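Local coordinates for translation initiation factor eIF2 assembly protein (Schizosaccharomyces pombe, PDB 4ZGP) that acts as an ATP-dependent, ATP-grasp-fold chaperone that binds the gamma subunit of eIF2 and lets it assemble with the alpha and beta subunits, at residues Leu22-Cys32 against Asp258-Thr266; Pro114-Ala124 against Leu144-Leu155. One frame throughout, in Å; residues are numbered along the deposited sequence.

Contact 1 of 2, residues Leu22-Cys32 against Asp258-Thr266. With ADP (adenosine-5'-diphosphate), chain C.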
# COMPACT_ATOMS: atom_id res chain seq x y z
N LEU A 22 10.44 -11.92 15.29
CA LEU A 22 9.99 -11.69 13.92
C LEU A 22 11.14 -11.19 13.07
O LEU A 22 11.73 -10.15 13.37
CB LEU A 22 8.85 -10.66 13.89
CG LEU A 22 7.39 -11.09 13.93
CD1 LEU A 22 6.50 -9.88 13.68
CD2 LEU A 22 7.10 -12.19 12.92
N ILE A 23 11.46 -11.91 12.00
CA ILE A 23 12.49 -11.44 11.08
C ILE A 23 11.92 -11.16 9.68
O ILE A 23 10.88 -11.70 9.29
CB ILE A 23 13.66 -12.46 10.96
CG1 ILE A 23 13.25 -13.67 10.12
CG2 ILE A 23 14.14 -12.89 12.34
CD1 ILE A 23 14.07 -13.82 8.86
N LEU A 24 12.61 -10.29 8.96
CA LEU A 24 12.22 -9.87 7.62
C LEU A 24 13.29 -10.26 6.60
O LEU A 24 14.45 -9.92 6.78
CB LEU A 24 12.01 -8.37 7.58
CG LEU A 24 11.49 -7.77 6.27
CD1 LEU A 24 10.08 -8.24 6.00
CD2 LEU A 24 11.55 -6.25 6.34
N THR A 25 12.90 -10.95 5.54
CA THR A 25 13.87 -11.27 4.50
C THR A 25 13.73 -10.33 3.30
O THR A 25 12.67 -9.74 3.08
CB THR A 25 13.73 -12.71 4.00
OG1 THR A 25 12.50 -12.84 3.29
CG2 THR A 25 13.76 -13.71 5.17
N LYS A 26 14.81 -10.21 2.54
CA LYS A 26 14.81 -9.50 1.27
C LYS A 26 13.68 -9.96 0.35
O LYS A 26 13.00 -9.14 -0.27
CB LYS A 26 16.15 -9.69 0.57
CG LYS A 26 16.19 -9.18 -0.86
CD LYS A 26 17.51 -9.56 -1.55
CE LYS A 26 17.66 -11.06 -1.72
NZ LYS A 26 17.40 -11.51 -3.12
N ASN A 27 13.46 -11.27 0.25
CA ASN A 27 12.41 -11.79 -0.61
C ASN A 27 11.02 -11.33 -0.14
O ASN A 27 10.13 -11.07 -0.95
CB ASN A 27 12.45 -13.32 -0.69
CG ASN A 27 13.47 -13.82 -1.73
OD1 ASN A 27 14.00 -13.03 -2.51
ND2 ASN A 27 13.72 -15.12 -1.75
N GLN A 28 10.83 -11.23 1.16
CA GLN A 28 9.52 -10.80 1.66
C GLN A 28 9.22 -9.38 1.23
O GLN A 28 8.06 -9.05 0.93
CB GLN A 28 9.46 -10.88 3.17
CG GLN A 28 9.18 -12.27 3.71
CD GLN A 28 9.27 -12.26 5.21
OE1 GLN A 28 10.38 -12.21 5.76
NE2 GLN A 28 8.13 -12.22 5.89
N VAL A 29 10.25 -8.53 1.22
CA VAL A 29 10.10 -7.14 0.77
C VAL A 29 9.87 -7.08 -0.75
O VAL A 29 8.98 -6.35 -1.23
CB VAL A 29 11.35 -6.30 1.18
CG1 VAL A 29 11.33 -4.94 0.51
CG2 VAL A 29 11.40 -6.14 2.70
N LEU A 30 10.64 -7.85 -1.49
CA LEU A 30 10.47 -7.92 -2.94
C LEU A 30 9.09 -8.41 -3.37
O LEU A 30 8.54 -7.93 -4.37
CB LEU A 30 11.54 -8.84 -3.58
CG LEU A 30 12.98 -8.33 -3.66
CD1 LEU A 30 13.89 -9.44 -4.17
CD2 LEU A 30 13.07 -7.10 -4.56
N HIS A 31 8.52 -9.37 -2.63
CA HIS A 31 7.22 -9.92 -2.98
C HIS A 31 6.08 -8.91 -2.81
O HIS A 31 5.00 -9.09 -3.39
CB HIS A 31 6.92 -11.17 -2.14
CG HIS A 31 7.84 -12.31 -2.43
ND1 HIS A 31 8.04 -13.36 -1.56
CD2 HIS A 31 8.64 -12.55 -3.50
CE1 HIS A 31 8.91 -14.21 -2.08
NE2 HIS A 31 9.29 -13.74 -3.26
N CYS A 32 6.32 -7.89 -2.00
CA CYS A 32 5.30 -6.88 -1.70
C CYS A 32 5.37 -5.66 -2.61
O CYS A 32 4.57 -4.74 -2.44
CB CYS A 32 5.41 -6.43 -0.24
SG CYS A 32 4.73 -7.69 0.86
N ASP A 258 -3.68 -3.10 -0.91
CA ASP A 258 -2.23 -3.16 -0.78
C ASP A 258 -1.85 -4.46 -0.08
O ASP A 258 -2.70 -5.08 0.56
CB ASP A 258 -1.69 -1.96 0.01
CG ASP A 258 -0.20 -1.68 -0.25
OD1 ASP A 258 0.41 -2.27 -1.16
OD2 ASP A 258 0.36 -0.85 0.47
N ILE A 259 -0.60 -4.85 -0.23
CA ILE A 259 -0.05 -6.00 0.49
C ILE A 259 1.28 -5.53 1.08
O ILE A 259 2.10 -4.93 0.39
CB ILE A 259 0.13 -7.26 -0.42
CG1 ILE A 259 -1.22 -7.73 -1.00
CG2 ILE A 259 0.77 -8.42 0.39
CD1 ILE A 259 -1.15 -9.00 -1.84
N ASN A 260 1.50 -5.80 2.36
CA ASN A 260 2.69 -5.37 3.06
C ASN A 260 3.32 -6.51 3.87
O ASN A 260 2.64 -7.48 4.14
CB ASN A 260 2.36 -4.23 4.00
CG ASN A 260 2.08 -2.95 3.26
OD1 ASN A 260 2.97 -2.39 2.63
ND2 ASN A 260 0.85 -2.48 3.32
N PRO A 261 4.61 -6.38 4.24
CA PRO A 261 5.21 -7.50 5.00
C PRO A 261 4.62 -7.70 6.39
O PRO A 261 4.12 -6.77 7.01
CB PRO A 261 6.69 -7.09 5.10
CG PRO A 261 6.91 -6.20 3.92
CD PRO A 261 5.63 -5.40 3.84
N PHE A 262 4.67 -8.94 6.88
CA PHE A 262 4.27 -9.26 8.25
C PHE A 262 5.46 -8.91 9.14
O PHE A 262 6.28 -9.77 9.45
CB PHE A 262 3.88 -10.73 8.37
CG PHE A 262 3.18 -11.10 9.65
CD1 PHE A 262 1.80 -10.97 9.77
CD2 PHE A 262 3.90 -11.63 10.72
CE1 PHE A 262 1.14 -11.33 10.93
CE2 PHE A 262 3.24 -11.99 11.90
CZ PHE A 262 1.87 -11.83 12.01
N TYR A 263 5.55 -7.64 9.50
CA TYR A 263 6.73 -7.10 10.16
C TYR A 263 6.39 -5.74 10.75
O TYR A 263 5.59 -5.00 10.16
CB TYR A 263 7.88 -7.01 9.16
CG TYR A 263 9.21 -6.68 9.80
CD1 TYR A 263 9.90 -7.65 10.52
CD2 TYR A 263 9.75 -5.42 9.70
CE1 TYR A 263 11.12 -7.36 11.13
CE2 TYR A 263 10.97 -5.12 10.30
CZ TYR A 263 11.64 -6.10 11.02
OH TYR A 263 12.85 -5.82 11.62
N PRO A 264 6.95 -5.40 11.93
CA PRO A 264 6.48 -4.20 12.64
C PRO A 264 6.58 -2.88 11.89
O PRO A 264 5.93 -1.94 12.34
CB PRO A 264 7.38 -4.18 13.89
CG PRO A 264 7.63 -5.62 14.16
CD PRO A 264 7.83 -6.22 12.78
N ARG A 265 7.33 -2.79 10.80
CA ARG A 265 7.30 -1.55 10.02
C ARG A 265 5.95 -1.37 9.31
O ARG A 265 5.59 -0.27 8.88
CB ARG A 265 8.44 -1.53 9.01
CG ARG A 265 8.74 -0.14 8.48
CD ARG A 265 10.11 -0.08 7.84
NE ARG A 265 11.19 -0.29 8.80
CZ ARG A 265 11.75 0.67 9.53
NH1 ARG A 265 12.73 0.36 10.37
NH2 ARG A 265 11.35 1.93 9.43
N THR A 266 5.20 -2.45 9.18
CA THR A 266 3.82 -2.35 8.73
C THR A 266 2.96 -1.96 9.94
O THR A 266 2.88 -2.73 10.89
CB THR A 266 3.35 -3.69 8.13
OG1 THR A 266 4.22 -4.05 7.04
CG2 THR A 266 1.89 -3.60 7.64
PB ADP C . -0.47 2.06 2.43
O1B ADP C . -0.72 0.56 2.39
O2B ADP C . 0.98 2.45 2.21
O3B ADP C . -1.21 2.69 3.59
PA ADP C . -2.56 2.28 0.43
O1A ADP C . -3.13 1.12 1.20
O2A ADP C . -2.34 2.24 -1.08
O3A ADP C . -1.14 2.69 1.08
O5' ADP C . -3.50 3.54 0.74
C5' ADP C . -3.14 4.57 1.66
C4' ADP C . -4.40 5.39 1.85
O4' ADP C . -4.61 6.19 0.69
C3' ADP C . -5.61 4.48 1.97
O3' ADP C . -6.01 4.32 3.34
C2' ADP C . -6.70 5.15 1.15
O2' ADP C . -7.60 5.87 1.99
C1' ADP C . -5.98 6.13 0.25
N9 ADP C . -6.02 5.58 -1.13
C8 ADP C . -5.23 4.58 -1.59
N7 ADP C . -5.52 4.31 -2.89
C5 ADP C . -6.50 5.15 -3.28
C6 ADP C . -7.26 5.39 -4.53
N6 ADP C . -6.99 4.65 -5.64
N1 ADP C . -8.21 6.37 -4.53
C2 ADP C . -8.45 7.10 -3.42
N3 ADP C . -7.80 6.93 -2.24
C4 ADP C . -6.83 5.98 -2.12
O HOH W 1 8.05 -11.54 8.86
O HOH W 2 5.56 -11.04 4.75
O HOH W 3 3.81 -2.88 -0.33
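The Y263 ring is clasped between an aliphatic carbon and a proline: L24 CB sits over one face in a CH-pi contact, 3.8 Å from the ring centroid, and P264 CD lies against the opposite face, toward the rim. At the Y263 edge, L22 O comes within 3.6 Å of CE1. The F262 ring is met edge-on and in its plane by L22 CD2, 3.9 Å from F262 CD2, while W273 of helix 273-278 packs edge-to-face with the same ring. With Y263 CG anti to the backbone N (chi1 -170°), the ring presents its face to L24 CB, and the two side chains cross at about a right angle. Beyond the ring, L24 CD1 reaches P261 CB at 3.7 Å. C32 closes the other end, its SG lying 3.5 Å from N260 C and also against P261 CD and I259 CG2. Direct hydrogen bonds between the segments are absent; waters bridge them instead: one accepts from the Q28 side-chain NE2 and donates to I23 O and F262 O, a second accepts from Q28 NE2 and F262 N, and a third lies between C32 O and I259 O. The Q28 side-chain amide is held by T25 N, which donates to its OE1 at 2.8 Å, while Q28 N returns a bond to T25 OG1, a capping box at the start of helix 26-31. The N-terminal segment thus packs on the end of edge strand 253-261, whose D258 and N260 line the nucleotide pocket and probably bind magnesium, an acidic-plus-asparagine pair characteristic of the ATP-grasp active site.

Contact 2 of 2, residues Pro114-Ala124 against Leu144-Leu155. With ADP (adenosine-5'-diphosphate), chain C.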
# COMPACT_ATOMS: atom_id res chain seq x y z
N PRO A 114 -0.60 8.40 -6.73
CA PRO A 114 0.73 7.88 -7.07
C PRO A 114 1.36 7.13 -5.91
O PRO A 114 1.06 7.46 -4.76
CB PRO A 114 1.53 9.13 -7.36
CG PRO A 114 0.92 10.15 -6.37
CD PRO A 114 -0.55 9.82 -6.33
N LYS A 115 2.23 6.17 -6.20
CA LYS A 115 3.07 5.56 -5.14
C LYS A 115 4.32 4.98 -5.81
O LYS A 115 4.37 4.89 -7.04
CB LYS A 115 2.30 4.48 -4.35
CG LYS A 115 1.88 3.27 -5.18
CD LYS A 115 1.07 2.23 -4.37
CE LYS A 115 2.00 1.40 -3.47
NZ LYS A 115 1.26 0.42 -2.60
N LEU A 116 5.35 4.64 -5.04
CA LEU A 116 6.45 3.87 -5.62
C LEU A 116 6.21 2.41 -5.27
O LEU A 116 5.05 1.99 -5.16
CB LEU A 116 7.82 4.36 -5.15
CG LEU A 116 8.14 5.84 -5.43
CD1 LEU A 116 9.60 6.14 -5.14
CD2 LEU A 116 7.78 6.26 -6.87
N ASN A 117 7.27 1.61 -5.15
CA ASN A 117 7.07 0.18 -5.09
C ASN A 117 6.24 -0.25 -3.89
O ASN A 117 5.50 -1.22 -3.99
CB ASN A 117 8.41 -0.58 -5.06
CG ASN A 117 9.36 -0.18 -6.20
OD1 ASN A 117 9.59 1.00 -6.46
ND2 ASN A 117 9.93 -1.19 -6.88
N TRP A 118 6.38 0.44 -2.76
CA TRP A 118 5.66 -0.03 -1.56
C TRP A 118 4.73 0.98 -0.93
O TRP A 118 3.62 0.61 -0.53
CB TRP A 118 6.63 -0.51 -0.47
CG TRP A 118 7.56 -1.59 -0.92
CD1 TRP A 118 7.33 -2.94 -0.92
CD2 TRP A 118 8.87 -1.40 -1.46
NE1 TRP A 118 8.42 -3.61 -1.43
CE2 TRP A 118 9.39 -2.69 -1.75
CE3 TRP A 118 9.66 -0.27 -1.71
CZ2 TRP A 118 10.65 -2.87 -2.29
CZ3 TRP A 118 10.92 -0.46 -2.24
CH2 TRP A 118 11.40 -1.75 -2.53
N SER A 119 5.15 2.24 -0.83
CA SER A 119 4.47 3.19 0.05
C SER A 119 3.71 4.30 -0.68
O SER A 119 4.24 4.97 -1.55
CB SER A 119 5.49 3.83 1.01
OG SER A 119 6.27 2.84 1.65
N THR A 120 2.45 4.45 -0.30
CA THR A 120 1.59 5.55 -0.77
C THR A 120 1.89 6.78 0.10
O THR A 120 2.00 6.65 1.31
CB THR A 120 0.09 5.14 -0.69
OG1 THR A 120 -0.10 3.93 -1.44
CG2 THR A 120 -0.84 6.22 -1.22
N PRO A 121 2.05 7.96 -0.53
CA PRO A 121 2.43 9.19 0.19
C PRO A 121 1.26 9.78 0.98
O PRO A 121 0.90 10.95 0.84
CB PRO A 121 2.88 10.12 -0.95
CG PRO A 121 2.09 9.69 -2.13
CD PRO A 121 1.99 8.18 -1.99
N LYS A 122 0.68 8.95 1.83
CA LYS A 122 -0.48 9.35 2.62
C LYS A 122 -0.08 10.40 3.65
O LYS A 122 -0.92 11.13 4.18
CB LYS A 122 -1.10 8.13 3.31
CG LYS A 122 -0.10 7.34 4.13
CD LYS A 122 -0.77 6.28 5.00
CE LYS A 122 0.27 5.38 5.69
NZ LYS A 122 0.91 4.40 4.76
N ASP A 123 1.21 10.48 3.92
CA ASP A 123 1.71 11.37 4.97
C ASP A 123 1.93 12.77 4.45
O ASP A 123 2.29 13.67 5.21
CB ASP A 123 3.03 10.85 5.51
CG ASP A 123 4.13 10.84 4.46
OD1 ASP A 123 3.98 10.14 3.43
OD2 ASP A 123 5.13 11.57 4.65
N ALA A 124 1.73 12.96 3.16
CA ALA A 124 2.18 14.17 2.50
C ALA A 124 1.02 15.05 2.06
O ALA A 124 1.18 15.90 1.18
CB ALA A 124 3.07 13.83 1.31
N LEU A 144 3.64 15.59 -4.70
CA LEU A 144 3.20 14.72 -3.61
C LEU A 144 4.25 13.65 -3.28
O LEU A 144 4.56 13.40 -2.11
CB LEU A 144 1.86 14.07 -3.97
CG LEU A 144 1.12 13.23 -2.94
CD1 LEU A 144 0.79 14.04 -1.67
CD2 LEU A 144 -0.16 12.69 -3.55
N LEU A 145 4.82 13.03 -4.31
CA LEU A 145 5.84 12.01 -4.08
C LEU A 145 7.11 12.58 -3.46
O LEU A 145 7.74 11.94 -2.62
CB LEU A 145 6.20 11.29 -5.38
CG LEU A 145 5.10 10.45 -6.02
CD1 LEU A 145 5.60 9.85 -7.32
CD2 LEU A 145 4.64 9.36 -5.06
N LYS A 146 7.51 13.77 -3.91
CA LYS A 146 8.72 14.41 -3.40
C LYS A 146 8.61 14.76 -1.91
O LYS A 146 9.62 14.80 -1.21
CB LYS A 146 9.04 15.67 -4.22
CG LYS A 146 10.42 16.25 -3.98
CD LYS A 146 10.62 17.57 -4.71
CE LYS A 146 10.50 18.76 -3.75
NZ LYS A 146 10.76 20.07 -4.42
N SER A 147 7.39 14.99 -1.43
CA SER A 147 7.22 15.51 -0.07
C SER A 147 6.96 14.43 0.98
O SER A 147 6.84 14.73 2.17
CB SER A 147 6.07 16.51 -0.04
OG SER A 147 6.20 17.40 -1.12
N SER A 148 6.87 13.18 0.54
CA SER A 148 6.55 12.09 1.44
C SER A 148 7.76 11.46 2.12
O SER A 148 8.73 11.09 1.44
CB SER A 148 5.80 10.98 0.70
OG SER A 148 5.64 9.85 1.54
N ASP A 149 7.68 11.31 3.45
CA ASP A 149 8.65 10.53 4.23
C ASP A 149 8.60 9.05 3.83
O ASP A 149 9.63 8.35 3.79
CB ASP A 149 8.36 10.62 5.74
CG ASP A 149 8.46 12.04 6.29
OD1 ASP A 149 9.42 12.76 5.93
OD2 ASP A 149 7.58 12.43 7.08
N PHE A 150 7.39 8.55 3.58
CA PHE A 150 7.20 7.15 3.23
C PHE A 150 7.88 6.85 1.91
O PHE A 150 8.57 5.85 1.78
CB PHE A 150 5.72 6.80 3.14
CG PHE A 150 5.01 6.82 4.47
CD1 PHE A 150 5.59 6.27 5.59
CD2 PHE A 150 3.75 7.38 4.59
CE1 PHE A 150 4.93 6.28 6.82
CE2 PHE A 150 3.09 7.41 5.82
CZ PHE A 150 3.68 6.85 6.94
N VAL A 151 7.67 7.73 0.93
CA VAL A 151 8.29 7.56 -0.38
C VAL A 151 9.81 7.61 -0.25
O VAL A 151 10.52 6.81 -0.86
CB VAL A 151 7.79 8.64 -1.38
CG1 VAL A 151 8.62 8.63 -2.65
CG2 VAL A 151 6.32 8.41 -1.71
N ALA A 152 10.30 8.53 0.57
CA ALA A 152 11.73 8.66 0.83
C ALA A 152 12.28 7.39 1.47
O ALA A 152 13.42 7.01 1.21
CB ALA A 152 12.01 9.88 1.74
N HIS A 153 11.47 6.74 2.30
CA HIS A 153 11.90 5.49 2.90
C HIS A 153 12.03 4.38 1.86
O HIS A 153 12.96 3.57 1.92
CB HIS A 153 10.95 5.04 4.01
CG HIS A 153 11.48 3.88 4.79
ND1 HIS A 153 12.43 4.03 5.78
CD2 HIS A 153 11.23 2.56 4.69
CE1 HIS A 153 12.71 2.84 6.29
NE2 HIS A 153 12.00 1.93 5.64
N ASP A 154 11.10 4.35 0.90
CA ASP A 154 11.19 3.42 -0.22
C ASP A 154 12.49 3.62 -0.99
O ASP A 154 13.15 2.66 -1.40
CB ASP A 154 10.03 3.60 -1.20
CG ASP A 154 8.71 2.98 -0.71
OD1 ASP A 154 8.58 2.62 0.48
OD2 ASP A 154 7.79 2.88 -1.55
N LEU A 155 12.81 4.89 -1.23
CA LEU A 155 13.95 5.27 -2.07
C LEU A 155 15.31 5.01 -1.43
O LEU A 155 16.28 4.72 -2.13
CB LEU A 155 13.84 6.75 -2.46
CG LEU A 155 12.86 7.04 -3.60
CD1 LEU A 155 12.85 8.50 -3.97
CD2 LEU A 155 13.18 6.18 -4.82
PB ADP C . -0.47 2.06 2.43
O1B ADP C . -0.72 0.56 2.39
O2B ADP C . 0.98 2.45 2.21
O3B ADP C . -1.21 2.69 3.59
PA ADP C . -2.56 2.28 0.43
O1A ADP C . -3.13 1.12 1.20
O2A ADP C . -2.34 2.24 -1.08
O3A ADP C . -1.14 2.69 1.08
O5' ADP C . -3.50 3.54 0.74
C5' ADP C . -3.14 4.57 1.66
C4' ADP C . -4.40 5.39 1.85
O4' ADP C . -4.61 6.19 0.69
C3' ADP C . -5.61 4.48 1.97
O3' ADP C . -6.01 4.32 3.34
C2' ADP C . -6.70 5.15 1.15
O2' ADP C . -7.60 5.87 1.99
C1' ADP C . -5.98 6.13 0.25
N9 ADP C . -6.02 5.58 -1.13
C8 ADP C . -5.23 4.58 -1.59
N7 ADP C . -5.52 4.31 -2.89
C5 ADP C . -6.50 5.15 -3.28
C6 ADP C . -7.26 5.39 -4.53
N6 ADP C . -6.99 4.65 -5.64
N1 ADP C . -8.21 6.37 -4.53
C2 ADP C . -8.45 7.10 -3.42
N3 ADP C . -7.80 6.93 -2.24
C4 ADP C . -6.83 5.98 -2.12
O HOH W 4 6.54 5.27 -2.44
O HOH W 5 5.53 14.10 4.46
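D154 grips the backbone of W118 and S119 with its carboxylate. OD2 takes S119 N on its syn lone pair at 2.8 Å and W118 N from above the carboxylate plane, while the S119 hydroxyl OG donates to OD1 at 2.6 Å. A water donates to D154 OD2 and S119 O and accepts from L116 N. The W118 ring meets D154 with its CE3 edge, the ring and carboxylate planes 88° apart. At the other end D123 bonds the start of helix 149-157: S148 OG donates to the syn lone pair of OD1, and D149 N to OD2 at 2.8 Å. S148 OG also accepts from V151 N (N-H...O angle 169°), so this N-cap hydroxyl links D123 to the helix. In this ATP-grasp protein the loop so fixed at both ends carries T120 and K122 to the ADP phosphates. K122 NZ donates to ADP O3B at 3.0 Å and makes an off-centre cation-pi contact with the F150 ring, 4.3 Å from its centroid; its CE lies against F150 CE2, and the bend at chi4 (-74°) turns NZ toward the phosphate. T120 OG1 lies 2.8 Å from ADP O2A. Farther out, P121 wedges against L144, L145 and V151, and its CB presses tightly on S148 CB. L116 CD1 touches both V151 CG1 and L155 CD2, and P114 packs on L144 CD2 and L145 CD2 of helix 138-146. L145 and L155 in turn pack on L62 of helix 56-62.

The centres of contacts 1 and 2 lie about 17 Å apart, and both touch ADP. Along the chain, 22-32 comes first, then 114-124 and 144-155, and finally 258-266, so contact 1 brings together distant parts of the chain and contact 2 falls entirely within that span. Contact 1 uses an edge strand of the five-stranded mixed sheet; contact 2 uses strand 112-115, outermost in the three-stranded antiparallel sheet. The two meet directly: K115 NZ forms a salt bridge with D258 OD1, and W118 NE1 probably donates to V29 O. The salt bridge ties an edge strand of one sheet to that of the other beside the nucleotide, consistent with the ATP-grasp fold, which holds it between two sheets.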